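Local structure of CBS domain protein (Shewanella oneidensis, 3LHH) at residues V89-A94 with M139-D144; S99-I102 with R106-L109; E127-F132 with Q156-A161. The protein binds adenosine monophosphate in the cleft of the paired CBS domains held in this fragment of a longer membrane protein, which probably also binds flavin adenine dinucleotide. One frame throughout, in Å; residues are numbered along the deposited sequence.

Interaction 1: residues V89-A94 with M139-D144; sequences VGIISA and MVFVVD
Gly90 and Ile91 face Phe141 and Met139 across the junction of two sheets: the short segments of the strands run nearly antiparallel, at 150°, but 9.2 Å apart at closest, too far for backbone pairing. This is the centre of a CBS pair, or Bateman module, where a strand of the first CBS domain meets one of the second mainly through side chains, with no backbone hydrogen bond between them. Val89 and Gly90 both pair with Val80 in a classic beta bulge, and a CB on Gly90 would be jammed against the carbonyl O of Val89. The next residue, Ile91, carries the contact. Its CG2 lies anti to the backbone N and its CG1 beside it (chi1 -72°), which sends CG1 and CD1 across the gap. The methyl CD1 of Ile91 settles 4.0 Å from SE of Met139, a selenomethionine, whose bent end also touches AMP. Ile91 and Phe141 pass alongside each other, pointing opposite ways, with Ile91 CG1 3.9 Å from Phe141 CZ, oblique to the ring. Phe118 and Pro79 pack round the same phenyl group. Cutting Ile91 back to an alanine would probably open a gap between the two sheets and leave the Met139 chain freer to shift beside the nucleotide. A polar atom reaches the ring as well: the Gly90 carbonyl O lies at its edge, near the ring plane, 4.3 Å from CZ of Phe141.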
loop_
_atom_site.group_PDB
_atom_site.type_symbol
_atom_site.label_atom_id
_atom_site.label_comp_id
_atom_site.label_asym_id
_atom_site.label_seq_id
_atom_site.Cartn_x
_atom_site.Cartn_y
_atom_site.Cartn_z
ATOM N N VAL A 89 -0.966 9.589 -0.443
ATOM C CA VAL A 89 0.191 10.338 0.020
ATOM C C VAL A 89 1.395 9.430 0.310
ATOM O O VAL A 89 2.534 9.888 0.282
ATOM C CB VAL A 89 -0.158 11.201 1.245
ATOM C CG1 VAL A 89 1.092 11.755 1.879
ATOM C CG2 VAL A 89 -1.071 12.344 0.828
ATOM N N GLY A 90 1.133 8.146 0.573
ATOM C CA GLY A 90 2.178 7.184 0.892
ATOM C C GLY A 90 1.663 5.975 1.669
ATOM O O GLY A 90 0.541 5.525 1.485
ATOM N N ILE A 91 2.489 5.467 2.568
ATOM C CA ILE A 91 2.246 4.174 3.185
ATOM C C ILE A 91 2.712 4.219 4.629
ATOM O O ILE A 91 3.638 4.954 4.965
ATOM C CB ILE A 91 3.025 3.074 2.438
ATOM C CG1 ILE A 91 2.402 2.798 1.074
ATOM C CG2 ILE A 91 3.076 1.790 3.233
ATOM C CD1 ILE A 91 3.351 2.044 0.157
ATOM N N ILE A 92 2.069 3.435 5.484
ATOM C CA ILE A 92 2.400 3.434 6.899
ATOM C C ILE A 92 2.577 1.999 7.348
ATOM O O ILE A 92 1.837 1.104 6.917
ATOM C CB ILE A 92 1.284 4.126 7.721
ATOM C CG1 ILE A 92 1.851 5.329 8.467
ATOM C CG2 ILE A 92 0.630 3.181 8.701
ATOM C CD1 ILE A 92 1.113 6.614 8.164
ATOM N N SER A 93 3.573 1.785 8.203
ATOM C CA SER A 93 3.767 0.512 8.870
ATOM C C SER A 93 2.866 0.444 10.099
ATOM O O SER A 93 2.880 1.351 10.931
ATOM C CB SER A 93 5.226 0.376 9.302
ATOM O OG SER A 93 5.356 -0.622 10.290
ATOM N N ALA A 94 2.087 -0.625 10.216
ATOM C CA ALA A 94 1.191 -0.753 11.349
ATOM C C ALA A 94 1.991 -0.839 12.653
ATOM O O ALA A 94 1.639 -0.224 13.666
ATOM C CB ALA A 94 0.309 -1.973 11.181
HETATM N N MSE A 139 5.301 -2.791 -1.367
HETATM C CA MSE A 139 4.013 -2.445 -1.958
HETATM C C MSE A 139 4.180 -1.389 -3.063
HETATM O O MSE A 139 4.900 -0.415 -2.880
HETATM C CB MSE A 139 3.138 -1.902 -0.826
HETATM C CG MSE A 139 1.775 -1.405 -1.182
HETATM SE SE MSE A 139 0.785 -1.013 0.486
HETATM C CE MSE A 139 0.541 -2.828 1.160
ATOM N N VAL A 140 3.542 -1.594 -4.214
ATOM C CA VAL A 140 3.528 -0.582 -5.277
ATOM C C VAL A 140 2.094 -0.326 -5.727
ATOM O O VAL A 140 1.247 -1.230 -5.696
ATOM C CB VAL A 140 4.365 -0.984 -6.516
ATOM C CG1 VAL A 140 5.828 -1.220 -6.148
ATOM C CG2 VAL A 140 3.765 -2.210 -7.181
ATOM N N PHE A 141 1.821 0.910 -6.130
ATOM C CA PHE A 141 0.507 1.289 -6.629
ATOM C C PHE A 141 0.476 1.257 -8.153
ATOM O O PHE A 141 1.418 1.680 -8.819
ATOM C CB PHE A 141 0.117 2.673 -6.118
ATOM C CG PHE A 141 0.022 2.758 -4.618
ATOM C CD1 PHE A 141 -0.842 1.929 -3.912
ATOM C CD2 PHE A 141 0.787 3.670 -3.911
ATOM C CE1 PHE A 141 -0.922 2.005 -2.527
ATOM C CE2 PHE A 141 0.698 3.755 -2.525
ATOM C CZ PHE A 141 -0.147 2.920 -1.836
ATOM N N VAL A 142 -0.627 0.763 -8.694
ATOM C CA VAL A 142 -0.791 0.631 -10.125
ATOM C C VAL A 142 -1.867 1.585 -10.647
ATOM O O VAL A 142 -2.970 1.640 -10.100
ATOM C CB VAL A 142 -1.175 -0.808 -10.476
ATOM C CG1 VAL A 142 -1.301 -0.969 -11.985
ATOM C CG2 VAL A 142 -0.135 -1.781 -9.907
ATOM N N VAL A 143 -1.539 2.341 -11.695
ATOM C CA VAL A 143 -2.483 3.286 -12.295
ATOM C C VAL A 143 -2.780 2.904 -13.741
ATOM O O VAL A 143 -1.963 2.249 -14.387
ATOM C CB VAL A 143 -1.941 4.740 -12.283
ATOM C CG1 VAL A 143 -1.529 5.136 -10.873
ATOM C CG2 VAL A 143 -0.757 4.877 -13.251
ATOM N N ASP A 144 -3.946 3.310 -14.245
ATOM C CA ASP A 144 -4.273 3.115 -15.661
ATOM C C ASP A 144 -3.765 4.281 -16.509
ATOM O O ASP A 144 -2.991 5.118 -16.036
ATOM C CB ASP A 144 -5.778 2.864 -15.883
ATOM C CG ASP A 144 -6.663 4.026 -15.406
ATOM O OD1 ASP A 144 -6.183 5.184 -15.324
ATOM O OD2 ASP A 144 -7.856 3.771 -15.120
#

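Interaction 2: residues S99-I102 with R106-L109; sequences SESI and RLEL
Flanking the contact between Glu100 and Leu107 is a salt bridge within 106-109, Arg106 NH2 to Glu108 OE2 at 3.2 Å. Its two side chains leave the backbone away from the helix, while Leu107, between them, turns toward it; an extended run can thus offer a charged pair outward and one apolar group inward. The pair is also layered: CG of Glu108 sits 3.7 Å above one face of the Arg106 guanidinium, offset toward its rim. No hydrogen bond joins 106-109 to the last turn of the helix, 99-102, so their meeting rests on Leu107. With CG anti to the backbone N (chi1 -178°), its two methyls reach different parts of that turn. CD1 of Leu107 comes against Glu100, whose carboxylate OE2 lies 3.2 Å away and whose CB is at 4.2 Å; the glutamate chain, extended beyond CG, crosses the leucine at about a right angle. CD2 of Leu107 instead meets the backbone, 3.9 Å from the carbonyl O of Glu100 and 4.2 Å from CA of Ser101. OE1 of Glu100, the other oxygen, makes a weak hydrogen bond to NE2 of Gln96, one turn earlier. After helix 94-102 the chain doubles back beside it, in the connection that leads to strand 117-120 of the other sheet of the CBS pair, and Leu107 marks where it touches the helix. Leu107 also rests on Leu97 of that helix and on Leu112 farther along the same loop, whereas Ser101 and Leu109 pack against Leu67 and Asn66 of helix 63-71, respectively.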
loop_
_atom_site.group_PDB
_atom_site.type_symbol
_atom_site.label_atom_id
_atom_site.label_comp_id
_atom_site.label_asym_id
_atom_site.label_seq_id
_atom_site.Cartn_x
_atom_site.Cartn_y
_atom_site.Cartn_z
ATOM N N SER A 99 3.241 0.845 17.723
ATOM C CA SER A 99 4.380 0.978 18.627
ATOM C C SER A 99 4.350 2.354 19.244
ATOM O O SER A 99 4.331 2.485 20.464
ATOM C CB SER A 99 5.715 0.784 17.898
ATOM O OG SER A 99 5.928 -0.575 17.570
ATOM N N GLU A 100 4.344 3.374 18.390
ATOM C CA GLU A 100 4.418 4.760 18.835
ATOM C C GLU A 100 3.126 5.266 19.453
ATOM O O GLU A 100 3.071 6.387 19.949
ATOM C CB GLU A 100 4.766 5.662 17.666
ATOM C CG GLU A 100 6.182 5.516 17.170
ATOM C CD GLU A 100 6.559 6.645 16.243
ATOM O OE1 GLU A 100 7.670 6.609 15.672
ATOM O OE2 GLU A 100 5.735 7.572 16.088
ATOM N N SER A 101 2.072 4.464 19.388
ATOM C CA SER A 101 0.823 4.843 20.022
ATOM C C SER A 101 0.834 4.301 21.441
ATOM O O SER A 101 0.617 5.032 22.404
ATOM C CB SER A 101 -0.362 4.274 19.258
ATOM O OG SER A 101 -1.534 4.964 19.617
ATOM N N ILE A 102 1.088 3.001 21.552
ATOM C CA ILE A 102 1.270 2.339 22.834
ATOM C C ILE A 102 2.392 3.025 23.601
ATOM O O ILE A 102 2.392 3.055 24.830
ATOM C CB ILE A 102 1.610 0.852 22.624
ATOM C CG1 ILE A 102 0.344 0.074 22.274
ATOM C CG2 ILE A 102 2.299 0.259 23.851
ATOM C CD1 ILE A 102 0.617 -1.331 21.814
ATOM N N ARG A 106 3.753 11.964 21.559
ATOM C CA ARG A 106 2.963 12.885 20.755
ATOM C C ARG A 106 3.069 12.465 19.298
ATOM O O ARG A 106 4.141 12.530 18.696
ATOM C CB ARG A 106 3.449 14.322 20.939
ATOM C CG ARG A 106 2.543 15.362 20.303
ATOM C CD ARG A 106 3.350 16.308 19.448
ATOM N NE ARG A 106 2.504 17.100 18.566
ATOM C CZ ARG A 106 2.955 17.749 17.497
ATOM N NH1 ARG A 106 4.243 17.686 17.185
ATOM N NH2 ARG A 106 2.126 18.454 16.740
ATOM N N LEU A 107 1.944 12.037 18.738
ATOM C CA LEU A 107 1.946 11.333 17.465
ATOM C C LEU A 107 1.078 12.034 16.434
ATOM O O LEU A 107 -0.112 12.260 16.662
ATOM C CB LEU A 107 1.438 9.903 17.678
ATOM C CG LEU A 107 1.398 8.963 16.477
ATOM C CD1 LEU A 107 2.776 8.876 15.870
ATOM C CD2 LEU A 107 0.904 7.580 16.899
ATOM N N GLU A 108 1.675 12.379 15.297
ATOM C CA GLU A 108 0.906 12.893 14.173
ATOM C C GLU A 108 1.084 11.923 13.011
ATOM O O GLU A 108 2.205 11.634 12.601
ATOM C CB GLU A 108 1.355 14.311 13.776
ATOM C CG GLU A 108 1.523 15.308 14.941
ATOM C CD GLU A 108 0.204 15.846 15.500
ATOM O OE1 GLU A 108 -0.729 16.101 14.713
ATOM O OE2 GLU A 108 0.106 16.027 16.735
ATOM N N LEU A 109 -0.028 11.428 12.484
ATOM C CA LEU A 109 -0.010 10.395 11.459
ATOM C C LEU A 109 0.894 10.732 10.276
ATOM O O LEU A 109 1.605 9.868 9.748
ATOM C CB LEU A 109 -1.427 10.144 10.955
ATOM C CG LEU A 109 -1.566 8.863 10.140
ATOM C CD1 LEU A 109 -0.863 7.743 10.852
ATOM C CD2 LEU A 109 -3.036 8.520 9.907
#

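Interaction 3: residues E127-F132 with Q156-A161; sequences ELLEHF and QDMMDA. With AMP (adenosine monophosphate), chain B.
Met158, a selenomethionine, fills the gap between the two helices, its selenium lying 3.4 Å from CD1 of Leu129 and 3.6 Å from CD2 of Leu128. Farther back along the Met158 chain, CG approaches CE1 of Phe132 at 3.5 Å. The selenium also makes an oblique Met-aromatic contact with the Phe132 ring, 5.4 Å from the centroid and 63° off the ring normal. Bends at chi2 (-86°) and chi3 curl the chain, so that SE and CE both come against Leu129 while CG stays with the ring. Leu129 sets out to one side of the approach, yet its end closes in on the selenium and CE. Behind this shell, Val153 of strand 149-154 touches Leu128, Phe132 and Met158 alike, and Leu47 covers Met158 from a loop. The arrangement is that of a CBS domain, in which the helices before and after the hairpin 139-154 pack on its sheet; here their segments run at 129° to each other. The residue before Met158 serves the nucleotide. Asp157 grips the AMP ribose with both carboxylate oxygens: OD1 accepts from O3' at 2.6 Å and OD2 from O2' at a very short 2.5 Å. Thr154 and Asp157 belong to the G-h-h-T/S-x-x-D signature of nucleotide-binding CBS domains: OG1 of Thr154 bonds to the Asp157 N and to AMP, which would help position the aspartate. Val55, His75, Ser76 and Arg77 also hydrogen-bond to the ligand.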
loop_
_atom_site.group_PDB
_atom_site.type_symbol
_atom_site.label_atom_id
_atom_site.label_comp_id
_atom_site.label_asym_id
_atom_site.label_seq_id
_atom_site.Cartn_x
_atom_site.Cartn_y
_atom_site.Cartn_z
ATOM N N GLU A 127 9.018 -6.882 -15.846
ATOM C CA GLU A 127 9.248 -5.471 -15.559
ATOM C C GLU A 127 8.785 -5.105 -14.150
ATOM O O GLU A 127 9.445 -4.356 -13.441
ATOM C CB GLU A 127 8.538 -4.606 -16.602
ATOM C CG GLU A 127 9.019 -4.868 -18.021
ATOM C CD GLU A 127 8.167 -4.182 -19.071
ATOM O OE1 GLU A 127 8.738 -3.541 -19.978
ATOM O OE2 GLU A 127 6.925 -4.283 -18.987
ATOM N N LEU A 128 7.652 -5.648 -13.739
ATOM C CA LEU A 128 7.148 -5.389 -12.390
ATOM C C LEU A 128 8.081 -6.026 -11.344
ATOM O O LEU A 128 8.483 -5.381 -10.369
ATOM C CB LEU A 128 5.740 -5.956 -12.238
ATOM C CG LEU A 128 5.047 -5.649 -10.916
ATOM C CD1 LEU A 128 4.915 -4.138 -10.722
ATOM C CD2 LEU A 128 3.695 -6.308 -10.885
ATOM N N LEU A 129 8.415 -7.295 -11.561
ATOM C CA LEU A 129 9.376 -8.007 -10.727
ATOM C C LEU A 129 10.676 -7.220 -10.532
ATOM O O LEU A 129 11.154 -7.048 -9.405
ATOM C CB LEU A 129 9.715 -9.340 -11.373
ATOM C CG LEU A 129 9.303 -10.600 -10.638
ATOM C CD1 LEU A 129 7.797 -10.650 -10.548
ATOM C CD2 LEU A 129 9.821 -11.786 -11.391
ATOM N N GLU A 130 11.263 -6.767 -11.634
ATOM C CA GLU A 130 12.493 -5.989 -11.559
ATOM C C GLU A 130 12.315 -4.673 -10.817
ATOM O O GLU A 130 13.225 -4.245 -10.102
ATOM C CB GLU A 130 13.076 -5.719 -12.950
ATOM C CG GLU A 130 14.215 -6.662 -13.277
ATOM C CD GLU A 130 15.153 -6.884 -12.078
ATOM O OE1 GLU A 130 15.685 -5.884 -11.521
ATOM O OE2 GLU A 130 15.353 -8.060 -11.699
ATOM N N HIS A 131 11.155 -4.030 -10.989
ATOM C CA HIS A 131 10.856 -2.809 -10.238
ATOM C C HIS A 131 10.888 -3.103 -8.725
ATOM O O HIS A 131 11.463 -2.333 -7.955
ATOM C CB HIS A 131 9.513 -2.183 -10.655
ATOM C CG HIS A 131 9.158 -0.948 -9.877
ATOM N ND1 HIS A 131 8.513 -0.992 -8.659
ATOM C CD2 HIS A 131 9.399 0.360 -10.126
ATOM C CE1 HIS A 131 8.354 0.236 -8.199
ATOM N NE2 HIS A 131 8.888 1.074 -9.068
ATOM N N PHE A 132 10.301 -4.226 -8.306
ATOM C CA PHE A 132 10.335 -4.607 -6.885
ATOM C C PHE A 132 11.766 -4.838 -6.379
ATOM O O PHE A 132 12.168 -4.344 -5.320
ATOM C CB PHE A 132 9.512 -5.883 -6.628
ATOM C CG PHE A 132 8.042 -5.633 -6.357
ATOM C CD1 PHE A 132 7.077 -5.958 -7.304
ATOM C CD2 PHE A 132 7.631 -5.085 -5.157
ATOM C CE1 PHE A 132 5.719 -5.735 -7.049
ATOM C CE2 PHE A 132 6.282 -4.870 -4.891
ATOM C CZ PHE A 132 5.330 -5.199 -5.840
ATOM N N GLN A 156 4.996 -9.793 -1.592
ATOM C CA GLN A 156 4.489 -11.077 -1.113
ATOM C C GLN A 156 3.673 -11.775 -2.189
ATOM O O GLN A 156 3.873 -12.951 -2.483
ATOM C CB GLN A 156 3.623 -10.869 0.130
ATOM C CG GLN A 156 4.155 -11.526 1.398
ATOM C CD GLN A 156 3.311 -12.709 1.863
ATOM O OE1 GLN A 156 2.201 -12.538 2.380
ATOM N NE2 GLN A 156 3.845 -13.917 1.693
ATOM N N ASP A 157 2.727 -11.041 -2.767
ATOM C CA ASP A 157 1.879 -11.606 -3.804
ATOM C C ASP A 157 2.679 -11.947 -5.043
ATOM O O ASP A 157 2.388 -12.914 -5.737
ATOM C CB ASP A 157 0.742 -10.643 -4.149
ATOM C CG ASP A 157 -0.334 -10.622 -3.081
ATOM O OD1 ASP A 157 -0.299 -11.510 -2.204
ATOM O OD2 ASP A 157 -1.209 -9.725 -3.114
HETATM N N MSE A 158 3.680 -11.127 -5.330
HETATM C CA MSE A 158 4.564 -11.384 -6.449
HETATM C C MSE A 158 5.378 -12.664 -6.277
HETATM O O MSE A 158 5.573 -13.411 -7.232
HETATM C CB MSE A 158 5.490 -10.198 -6.672
HETATM C CG MSE A 158 4.819 -9.080 -7.428
HETATM SE SE MSE A 158 4.932 -9.347 -9.357
HETATM C CE MSE A 158 4.435 -11.227 -9.510
HETATM N N MSE A 159 5.857 -12.905 -5.061
HETATM C CA MSE A 159 6.623 -14.114 -4.778
HETATM C C MSE A 159 5.744 -15.353 -4.743
HETATM O O MSE A 159 6.150 -16.417 -5.211
HETATM C CB MSE A 159 7.373 -13.983 -3.461
HETATM C CG MSE A 159 8.586 -13.087 -3.576
HETATM SE SE MSE A 159 9.525 -12.941 -1.894
HETATM C CE MSE A 159 8.051 -12.723 -0.626
ATOM N N ASP A 160 4.548 -15.224 -4.180
ATOM C CA ASP A 160 3.626 -16.352 -4.154
ATOM C C ASP A 160 3.306 -16.782 -5.573
ATOM O O ASP A 160 3.171 -17.970 -5.856
ATOM C CB ASP A 160 2.338 -16.002 -3.417
ATOM C CG ASP A 160 2.553 -15.818 -1.932
ATOM O OD1 ASP A 160 3.674 -16.080 -1.441
ATOM O OD2 ASP A 160 1.592 -15.413 -1.254
ATOM N N ALA A 161 3.195 -15.816 -6.475
ATOM C CA ALA A 161 2.825 -16.148 -7.843
ATOM C C ALA A 161 3.986 -16.831 -8.587
ATOM O O ALA A 161 3.777 -17.701 -9.433
ATOM C CB ALA A 161 2.344 -14.918 -8.580
HETATM P P AMP B . -0.127 -8.854 5.119
HETATM O O1P AMP B . -1.590 -8.952 5.498
HETATM O O2P AMP B . 0.481 -7.519 5.450
HETATM O O3P AMP B . 0.724 -10.044 5.494
HETATM O "O5'" AMP B . -0.228 -8.997 3.525
HETATM C "C5'" AMP B . -0.695 -10.222 2.951
HETATM C "C4'" AMP B . -1.497 -9.946 1.678
HETATM O "O4'" AMP B . -2.672 -9.165 1.953
HETATM C "C3'" AMP B . -0.725 -9.114 0.660
HETATM O "O3'" AMP B . 0.164 -9.903 -0.153
HETATM C "C2'" AMP B . -1.844 -8.480 -0.137
HETATM O "O2'" AMP B . -2.392 -9.517 -0.955
HETATM C "C1'" AMP B . -2.888 -8.183 0.922
HETATM N N9 AMP B . -2.729 -6.838 1.551
HETATM C C8 AMP B . -1.678 -6.420 2.285
HETATM N N7 AMP B . -1.848 -5.158 2.743
HETATM C C5 AMP B . -3.043 -4.741 2.286
HETATM C C6 AMP B . -3.844 -3.506 2.417
HETATM N N6 AMP B . -3.390 -2.434 3.122
HETATM N N1 AMP B . -5.048 -3.489 1.816
HETATM C C2 AMP B . -5.514 -4.550 1.118
HETATM N N3 AMP B . -4.834 -5.703 0.959
HETATM C C4 AMP B . -3.613 -5.848 1.511
#

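In the fold
Interactions 1 and 3 are buried and apolar, each using a selenomethionine, whereas interaction 2 is a surface contact where a leucine lies among charged groups. Only interaction 1 joins the two CBS domains. Interaction 3 knits the helices of the second, and strand 139-143 turns one side to interaction 1 and the other, through Val140, to helix 125-135 of interaction 3; both also border the AMP site, through Met139 and Asp157. Interaction 2 is local, nested in the chain between the strands of interaction 1 and linked to it where CD1 of Ile92 meets CD1 of Leu109 at 3.5 Å. Its centre lies about 31 Å from that of interaction 3, on the opposite side of the chain's centre.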